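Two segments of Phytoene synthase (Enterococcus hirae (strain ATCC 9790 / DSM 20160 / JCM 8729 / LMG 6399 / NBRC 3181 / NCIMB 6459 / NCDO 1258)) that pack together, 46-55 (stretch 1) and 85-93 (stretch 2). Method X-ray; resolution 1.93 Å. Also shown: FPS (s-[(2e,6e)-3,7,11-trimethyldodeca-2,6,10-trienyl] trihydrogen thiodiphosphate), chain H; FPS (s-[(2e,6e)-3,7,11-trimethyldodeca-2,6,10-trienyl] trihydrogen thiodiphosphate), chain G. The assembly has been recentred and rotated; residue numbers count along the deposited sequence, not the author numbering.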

ATOM      1  N   TYR A  46       8.063   6.067   7.858  1.00 11.57           N
ATOM      2  CA  TYR A  46       7.417   7.326   7.476  1.00 12.99           C
ATOM      3  C   TYR A  46       8.118   7.980   6.287  1.00 13.42           C
ATOM      4  O   TYR A  46       7.472   8.636   5.484  1.00 11.65           O
ATOM      5  CB  TYR A  46       7.399   8.276   8.689  1.00 14.34           C
ATOM      6  CG  TYR A  46       6.783   7.705   9.956  1.00 14.72           C
ATOM      7  CD1 TYR A  46       5.816   6.714   9.911  1.00 17.65           C
ATOM      8  CD2 TYR A  46       7.082   8.274  11.202  1.00 17.75           C
ATOM      9  CE1 TYR A  46       5.256   6.182  11.116  1.00 19.79           C
ATOM     10  CE2 TYR A  46       6.467   7.818  12.372  1.00 17.52           C
ATOM     11  CZ  TYR A  46       5.601   6.750  12.326  1.00 22.91           C
ATOM     12  OH  TYR A  46       5.056   6.315  13.517  1.00 20.72           O
ATOM     13  N   ALA A  47       9.448   7.945   6.252  1.00 14.44           N
ATOM     14  CA  ALA A  47      10.170   8.480   5.109  1.00 15.16           C
ATOM     15  C   ALA A  47       9.748   7.757   3.832  1.00 13.12           C
ATOM     16  O   ALA A  47       9.658   8.375   2.771  1.00 13.81           O
ATOM     17  CB  ALA A  47      11.713   8.350   5.330  1.00 13.89           C
ATOM     18  N   VAL A  48       9.669   6.429   3.894  1.00 13.00           N
ATOM     19  CA  VAL A  48       9.285   5.652   2.710  1.00 10.51           C
ATOM     20  C   VAL A  48       7.852   5.958   2.303  1.00 11.84           C
ATOM     21  O   VAL A  48       7.587   6.180   1.124  1.00 15.16           O
ATOM     22  CB  VAL A  48       9.343   4.115   3.003  1.00 12.78           C
ATOM     23  CG1 VAL A  48       8.702   3.336   1.838  1.00 13.42           C
ATOM     24  CG2 VAL A  48      10.796   3.720   3.163  1.00 10.14           C
ATOM     25  N   TYR A  49       6.978   6.130   3.289  1.00 10.78           N
ATOM     26  CA  TYR A  49       5.605   6.561   3.037  1.00 15.69           C
ATOM     27  C   TYR A  49       5.568   7.898   2.284  1.00 16.37           C
ATOM     28  O   TYR A  49       4.839   8.051   1.289  1.00 16.63           O
ATOM     29  CB  TYR A  49       4.838   6.736   4.357  1.00 15.23           C
ATOM     30  CG  TYR A  49       3.392   7.112   4.117  1.00 16.49           C
ATOM     31  CD1 TYR A  49       3.024   8.452   3.930  1.00 17.82           C
ATOM     32  CD2 TYR A  49       2.445   6.123   3.860  1.00 17.27           C
ATOM     33  CE1 TYR A  49       1.717   8.772   3.544  1.00 13.65           C
ATOM     34  CE2 TYR A  49       1.147   6.437   3.500  1.00 16.53           C
ATOM     35  CZ  TYR A  49       0.798   7.768   3.340  1.00 23.79           C
ATOM     36  OH  TYR A  49      -0.493   8.094   2.954  1.00 21.68           O
ATOM     37  N   ALA A  50       6.353   8.853   2.773  1.00 15.15           N
ATOM     38  CA  ALA A  50       6.457  10.171   2.137  1.00 17.37           C
ATOM     39  C   ALA A  50       6.848  10.090   0.657  1.00 17.00           C
ATOM     40  O   ALA A  50       6.365  10.871  -0.162  1.00 19.61           O
ATOM     41  CB  ALA A  50       7.461  11.050   2.904  1.00 16.10           C
ATOM     42  N   PHE A  51       7.866   9.305   0.346  1.00 17.15           N
ATOM     43  CA  PHE A  51       8.271   9.127  -1.044  1.00 17.23           C
ATOM     44  C   PHE A  51       7.101   8.570  -1.855  1.00 18.96           C
ATOM     45  O   PHE A  51       6.742   9.138  -2.898  1.00 17.47           O
ATOM     46  CB  PHE A  51       9.485   8.211  -1.149  1.00 18.91           C
ATOM     47  CG  PHE A  51       9.746   7.725  -2.554  1.00 19.41           C
ATOM     48  CD1 PHE A  51       9.064   6.616  -3.043  1.00 24.28           C
ATOM     49  CD2 PHE A  51      10.620   8.413  -3.394  1.00 26.68           C
ATOM     50  CE1 PHE A  51       9.294   6.144  -4.349  1.00 21.09           C
ATOM     51  CE2 PHE A  51      10.871   7.952  -4.706  1.00 21.18           C
ATOM     52  CZ  PHE A  51      10.165   6.843  -5.186  1.00 25.07           C
ATOM     53  N   CYS A  52       6.447   7.530  -1.335  1.00 18.80           N
ATOM     54  CA  CYS A  52       5.312   6.932  -2.064  1.00 19.04           C
ATOM     55  C   CYS A  52       4.153   7.921  -2.269  1.00 19.53           C
ATOM     56  O   CYS A  52       3.508   7.975  -3.332  1.00 18.20           O
ATOM     57  CB  CYS A  52       4.807   5.700  -1.318  1.00 18.32           C
ATOM     58  SG  CYS A  52       5.996   4.327  -1.311  1.00 18.74           S
ATOM     59  N   ARG A  53       3.752   8.546  -1.172  1.00 19.59           N
ATOM     60  CA  ARG A  53       2.630   9.504  -1.195  1.00 21.62           C
ATOM     61  C   ARG A  53       2.896  10.621  -2.197  1.00 21.55           C
ATOM     62  O   ARG A  53       1.996  11.012  -2.953  1.00 22.69           O
ATOM     63  CB  ARG A  53       2.408  10.074   0.217  1.00 20.70           C
ATOM     64  CG  ARG A  53       1.169  10.954   0.458  1.00 25.77           C
ATOM     65  CD  ARG A  53      -0.080  10.625  -0.369  1.00 22.37           C
ATOM     66  NE  ARG A  53      -0.810   9.447   0.096  1.00 29.34           N
ATOM     67  CZ  ARG A  53      -1.778   8.839  -0.583  1.00 32.36           C
ATOM     68  NH1 ARG A  53      -2.141   9.267  -1.793  1.00 31.50           N
ATOM     69  NH2 ARG A  53      -2.394   7.798  -0.044  1.00 34.17           N
ATOM     70  N   ARG A  54       4.143  11.078  -2.274  1.00 22.42           N
ATOM     71  CA  ARG A  54       4.482  12.159  -3.214  1.00 23.49           C
ATOM     72  C   ARG A  54       4.359  11.705  -4.663  1.00 26.12           C
ATOM     73  O   ARG A  54       3.691  12.366  -5.475  1.00 26.26           O
ATOM     74  CB  ARG A  54       5.881  12.743  -2.946  1.00 22.75           C
ATOM     75  CG  ARG A  54       6.334  13.686  -4.058  1.00 28.02           C
ATOM     76  CD  ARG A  54       7.763  14.216  -3.864  1.00 33.55           C
ATOM     77  NE  ARG A  54       7.900  14.971  -2.626  1.00 29.28           N
ATOM     78  CZ  ARG A  54       9.061  15.408  -2.144  1.00 37.93           C
ATOM     79  NH1 ARG A  54      10.190  15.256  -2.837  1.00 32.01           N
ATOM     80  NH2 ARG A  54       9.069  16.057  -0.991  1.00 33.22           N
ATOM     81  N   ALA A  55       4.857  10.501  -4.960  1.00 22.83           N
ATOM     82  CA  ALA A  55       4.793   9.972  -6.321  1.00 21.65           C
ATOM     83  C   ALA A  55       3.342   9.786  -6.741  1.00 23.63           C
ATOM     84  O   ALA A  55       2.973  10.014  -7.899  1.00 28.87           O
ATOM     85  CB  ALA A  55       5.538   8.645  -6.428  1.00 19.80           C
ATOM     86  N   ASN A  85      18.842  17.511  -2.306  1.00 25.65           N
ATOM     87  CA  ASN A  85      18.877  18.277  -1.048  1.00 29.18           C
ATOM     88  C   ASN A  85      17.425  18.677  -0.780  1.00 29.49           C
ATOM     89  O   ASN A  85      16.970  19.704  -1.283  1.00 27.71           O
ATOM     90  CB  ASN A  85      19.796  19.504  -1.177  1.00 31.41           C
ATOM     91  CG  ASN A  85      20.292  20.020   0.166  1.00 35.85           C
ATOM     92  OD1 ASN A  85      19.942  19.503   1.232  1.00 32.46           O
ATOM     93  ND2 ASN A  85      21.171  21.017   0.111  1.00 32.95           N
ATOM     94  N   ASP A  86      16.681  17.778  -0.128  1.00 23.99           N
ATOM     95  CA  ASP A  86      15.211  17.770  -0.103  1.00 25.56           C
ATOM     96  C   ASP A  86      14.823  16.876   1.092  1.00 21.78           C
ATOM     97  O   ASP A  86      15.460  15.854   1.293  1.00 20.36           O
ATOM     98  CB  ASP A  86      14.709  17.114  -1.402  1.00 23.37           C
ATOM     99  CG  ASP A  86      13.241  16.686  -1.330  1.00 32.97           C
ATOM    100  OD1 ASP A  86      12.843  15.858  -0.476  1.00 33.11           O
ATOM    101  OD2 ASP A  86      12.477  17.115  -2.211  1.00 39.80           O
ATOM    102  N   PRO A  87      13.855  17.298   1.917  1.00 20.84           N
ATOM    103  CA  PRO A  87      13.622  16.627   3.204  1.00 22.06           C
ATOM    104  C   PRO A  87      13.404  15.120   3.077  1.00 21.40           C
ATOM    105  O   PRO A  87      13.876  14.370   3.930  1.00 21.09           O
ATOM    106  CB  PRO A  87      12.342  17.272   3.749  1.00 20.60           C
ATOM    107  CG  PRO A  87      11.853  18.215   2.697  1.00 23.23           C
ATOM    108  CD  PRO A  87      12.917  18.408   1.665  1.00 25.70           C
ATOM    109  N   VAL A  88      12.583  14.718   2.104  1.00 19.58           N
ATOM    110  CA  VAL A  88      12.241  13.318   1.929  1.00 19.99           C
ATOM    111  C   VAL A  88      13.461  12.534   1.514  1.00 17.40           C
ATOM    112  O   VAL A  88      13.756  11.495   2.086  1.00 17.35           O
ATOM    113  CB  VAL A  88      11.096  13.124   0.907  1.00 21.01           C
ATOM    114  CG1 VAL A  88      10.842  11.629   0.637  1.00 24.27           C
ATOM    115  CG2 VAL A  88       9.815  13.737   1.431  1.00 22.60           C
ATOM    116  N   TRP A  89      14.263  13.113   0.632  1.00 18.57           N
ATOM    117  CA  TRP A  89      15.474  12.439   0.164  1.00 20.66           C
ATOM    118  C   TRP A  89      16.568  12.413   1.221  1.00 18.60           C
ATOM    119  O   TRP A  89      17.240  11.392   1.375  1.00 20.09           O
ATOM    120  CB  TRP A  89      15.998  13.095  -1.125  1.00 20.72           C
ATOM    121  CG  TRP A  89      15.147  12.750  -2.319  1.00 20.72           C
ATOM    122  CD1 TRP A  89      14.346  13.594  -3.021  1.00 20.53           C
ATOM    123  CD2 TRP A  89      14.964  11.443  -2.897  1.00 18.80           C
ATOM    124  NE1 TRP A  89      13.717  12.918  -4.041  1.00 18.70           N
ATOM    125  CE2 TRP A  89      14.055  11.585  -3.965  1.00 23.80           C
ATOM    126  CE3 TRP A  89      15.462  10.170  -2.596  1.00 21.23           C
ATOM    127  CZ2 TRP A  89      13.702  10.506  -4.793  1.00 21.26           C
ATOM    128  CZ3 TRP A  89      15.094   9.089  -3.391  1.00 18.52           C
ATOM    129  CH2 TRP A  89      14.190   9.257  -4.459  1.00 20.40           C
ATOM    130  N   ARG A  90      16.626  13.452   2.059  1.00 17.77           N
ATOM    131  CA  ARG A  90      17.601  13.476   3.162  1.00 18.85           C
ATOM    132  C   ARG A  90      17.240  12.433   4.238  1.00 17.86           C
ATOM    133  O   ARG A  90      18.107  11.666   4.708  1.00 16.34           O
ATOM    134  CB  ARG A  90      17.735  14.874   3.793  1.00 16.87           C
ATOM    135  CG  ARG A  90      18.587  15.869   2.937  1.00 21.17           C
ATOM    136  CD  ARG A  90      18.791  17.175   3.658  1.00 24.88           C
ATOM    137  NE  ARG A  90      17.545  17.720   4.186  1.00 22.07           N
ATOM    138  CZ  ARG A  90      16.920  18.786   3.690  1.00 30.35           C
ATOM    139  NH1 ARG A  90      17.454  19.443   2.675  1.00 28.17           N
ATOM    140  NH2 ARG A  90      15.774  19.211   4.225  1.00 31.56           N
ATOM    141  N   ALA A  91      15.953  12.339   4.563  1.00 16.86           N
ATOM    142  CA  ALA A  91      15.506  11.278   5.489  1.00 15.51           C
ATOM    143  C   ALA A  91      15.779   9.906   4.875  1.00 15.52           C
ATOM    144  O   ALA A  91      16.308   9.011   5.544  1.00 17.40           O
ATOM    145  CB  ALA A  91      13.989  11.428   5.784  1.00 17.96           C
ATOM    146  N   LEU A  92      15.458   9.736   3.590  1.00 16.54           N
ATOM    147  CA  LEU A  92      15.768   8.464   2.936  1.00 17.96           C
ATOM    148  C   LEU A  92      17.243   8.122   2.898  1.00 16.13           C
ATOM    149  O   LEU A  92      17.604   6.959   3.076  1.00 17.40           O
ATOM    150  CB  LEU A  92      15.163   8.337   1.533  1.00 16.67           C
ATOM    151  CG  LEU A  92      13.640   8.158   1.449  1.00 17.42           C
ATOM    152  CD1 LEU A  92      13.289   8.263  -0.033  1.00 16.08           C
ATOM    153  CD2 LEU A  92      13.212   6.811   2.085  1.00 16.97           C
ATOM    154  N   SER A  93      18.109   9.117   2.732  1.00 16.63           N
ATOM    155  CA  SER A  93      19.545   8.856   2.794  1.00 17.99           C
ATOM    156  C   SER A  93      19.960   8.248   4.133  1.00 18.37           C
ATOM    157  O   SER A  93      20.810   7.353   4.197  1.00 19.27           O
ATOM    158  CB  SER A  93      20.335  10.148   2.578  1.00 21.86           C
ATOM    159  OG  SER A  93      21.710   9.846   2.399  1.00 30.91           O
TER
HETATM  160  C1  FPS H 507      -2.764   4.129  -2.595  1.00 43.94           C
HETATM  161  S1  FPS H 507      -3.737   3.214  -3.749  1.00 52.16           S
HETATM  162  C2  FPS H 507      -1.449   4.501  -3.234  1.00 39.65           C
HETATM  163  C3  FPS H 507      -0.461   3.634  -3.523  1.00 38.60           C
HETATM  164  C4  FPS H 507      -0.580   2.145  -3.336  1.00 33.82           C
HETATM  165  C5  FPS H 507       0.812   4.196  -4.115  1.00 33.54           C
HETATM  166  C6  FPS H 507       1.653   4.917  -3.062  1.00 22.93           C
HETATM  167  C7  FPS H 507       1.785   4.076  -1.804  1.00 22.36           C
HETATM  168  C8  FPS H 507       1.588   4.606  -0.588  1.00 26.60           C
HETATM  169  C10 FPS H 507       1.684   3.669   0.593  1.00 23.92           C
HETATM  170  C9  FPS H 507       1.191   6.048  -0.417  1.00 25.91           C
HETATM  171  C11 FPS H 507       3.069   3.609   1.196  1.00 23.61           C
HETATM  172  C12 FPS H 507       2.820   2.982   2.561  1.00 17.85           C
HETATM  173  C13 FPS H 507       3.789   2.687   3.447  1.00 19.83           C
HETATM  174  C14 FPS H 507       5.242   2.953   3.196  1.00 19.47           C
HETATM  175  C15 FPS H 507       3.392   2.050   4.741  1.00 17.53           C
HETATM  176  PA  FPS H 507      -4.813   4.748  -4.560  1.00 46.32           P
HETATM  177  O1A FPS H 507      -3.887   5.712  -5.203  1.00 45.10           O
HETATM  178  O2A FPS H 507      -5.804   4.142  -5.674  1.00 40.73           O
HETATM  179  O3A FPS H 507      -5.818   5.289  -3.410  1.00 47.53           O
HETATM  180  PB  FPS H 507      -5.778   6.681  -2.636  1.00 53.74           P
HETATM  181  O1B FPS H 507      -7.050   7.381  -3.031  1.00 55.27           O
HETATM  182  O2B FPS H 507      -4.595   7.552  -3.001  1.00 53.73           O
HETATM  183  O3B FPS H 507      -5.722   6.349  -1.160  1.00 49.12           O
HETATM  184  C1  FPS G 506      -2.791   2.450   0.763  1.00 41.38           C
HETATM  185  S1  FPS G 506      -1.897   3.939   1.006  1.00 41.48           S
HETATM  186  C2  FPS G 506      -1.683   1.430   0.575  1.00 37.31           C
HETATM  187  C3  FPS G 506      -1.754   0.372  -0.251  1.00 38.26           C
HETATM  188  C4  FPS G 506      -2.995   0.104  -1.050  1.00 34.47           C
HETATM  189  C5  FPS G 506      -0.600  -0.602  -0.379  1.00 33.77           C
HETATM  190  C6  FPS G 506       0.625  -0.272   0.473  1.00 33.25           C
HETATM  191  C7  FPS G 506       1.508  -1.502   0.544  1.00 23.11           C
HETATM  192  C8  FPS G 506       2.193  -1.831   1.654  1.00 23.82           C
HETATM  193  C10 FPS G 506       3.136  -3.011   1.562  1.00 18.71           C
HETATM  194  C9  FPS G 506       2.113  -1.042   2.938  1.00 24.60           C
HETATM  195  C11 FPS G 506       2.778  -4.025   2.652  1.00 20.62           C
HETATM  196  C12 FPS G 506       3.810  -5.139   2.714  1.00 17.93           C
HETATM  197  C13 FPS G 506       4.881  -5.151   3.541  1.00 20.11           C
HETATM  198  C14 FPS G 506       5.819  -6.331   3.534  1.00 20.31           C
HETATM  199  C15 FPS G 506       5.157  -4.029   4.508  1.00 23.53           C
HETATM  200  PA  FPS G 506      -3.054   5.379   1.927  1.00 39.78           P
HETATM  201  O1A FPS G 506      -2.229   6.327   2.680  1.00 38.97           O
HETATM  202  O2A FPS G 506      -3.616   6.187   0.642  1.00 46.92           O
HETATM  203  O3A FPS G 506      -4.341   4.844   2.705  1.00 46.79           O
HETATM  204  PB  FPS G 506      -5.683   4.658   1.808  1.00 43.56           P
HETATM  205  O1B FPS G 506      -6.556   5.879   1.903  1.00 45.94           O
HETATM  206  O2B FPS G 506      -6.279   3.379   2.347  1.00 39.85           O
HETATM  207  O3B FPS G 506      -5.409   4.460   0.334  1.00 50.92           O

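Helices that run in broadly opposed directions often join by a simple scheme: one side chain fills a pocket in the facing helix, and a polar pair closes the end of the seam. The contact between two segments of this phytoene synthase is a compact example. The axes of helices 46-55 and 87-93 approach to 9.1 Å, their directions differ by 141°, and 442 Å² is buried in all.

Three residues cover the most surface: Arg-54, Val-88 and Phe-51. Val-88 is the knob. Its side chain sits among Ala-47, Ala-50, Phe-51 and Arg-54, residues brought onto one face of the helix by its turn. Both methyls lie near Ala-50 CB, Val-88 CG2 at 3.9 Å and Val-88 CG1 at 4.1 Å, and Val-88 CG1 is also 4.1 Å from Phe-51 CB.

Arg-54 serves two chemistries at once. One face of its guanidinium packs over Val-88, with Arg-54 NH2 3.4 Å from Val-88 CG2, while the polar edge remains free to meet Asp-86. There Arg-54 NH1 donates to Asp-86 OD2 at 3.0 Å, a hydrogen bond within a salt bridge. The other carboxylate oxygen, Asp-86 OD1, caps its own helix, accepting from Trp-89 N at 3.3 Å and, weakly, from Val-88 N at 2.8 Å. A single carboxylate thus both caps one helix and ties it to the other.

Phe-51 extends the apolar seam. Its ring meets that of Trp-89 obliquely, the planes at 74° and Phe-51 CE2 3.6 Å from Trp-89 CH2; Phe-51 CB also lies 4.0 Å from Leu-92 CD1. Farther along, the backbones come closest where Ala-47 CA is 6.0 Å from Leu-92 CA; Ala-47 CB is 3.9 Å from Ala-91 CB and 3.9 Å from Leu-92 CD2.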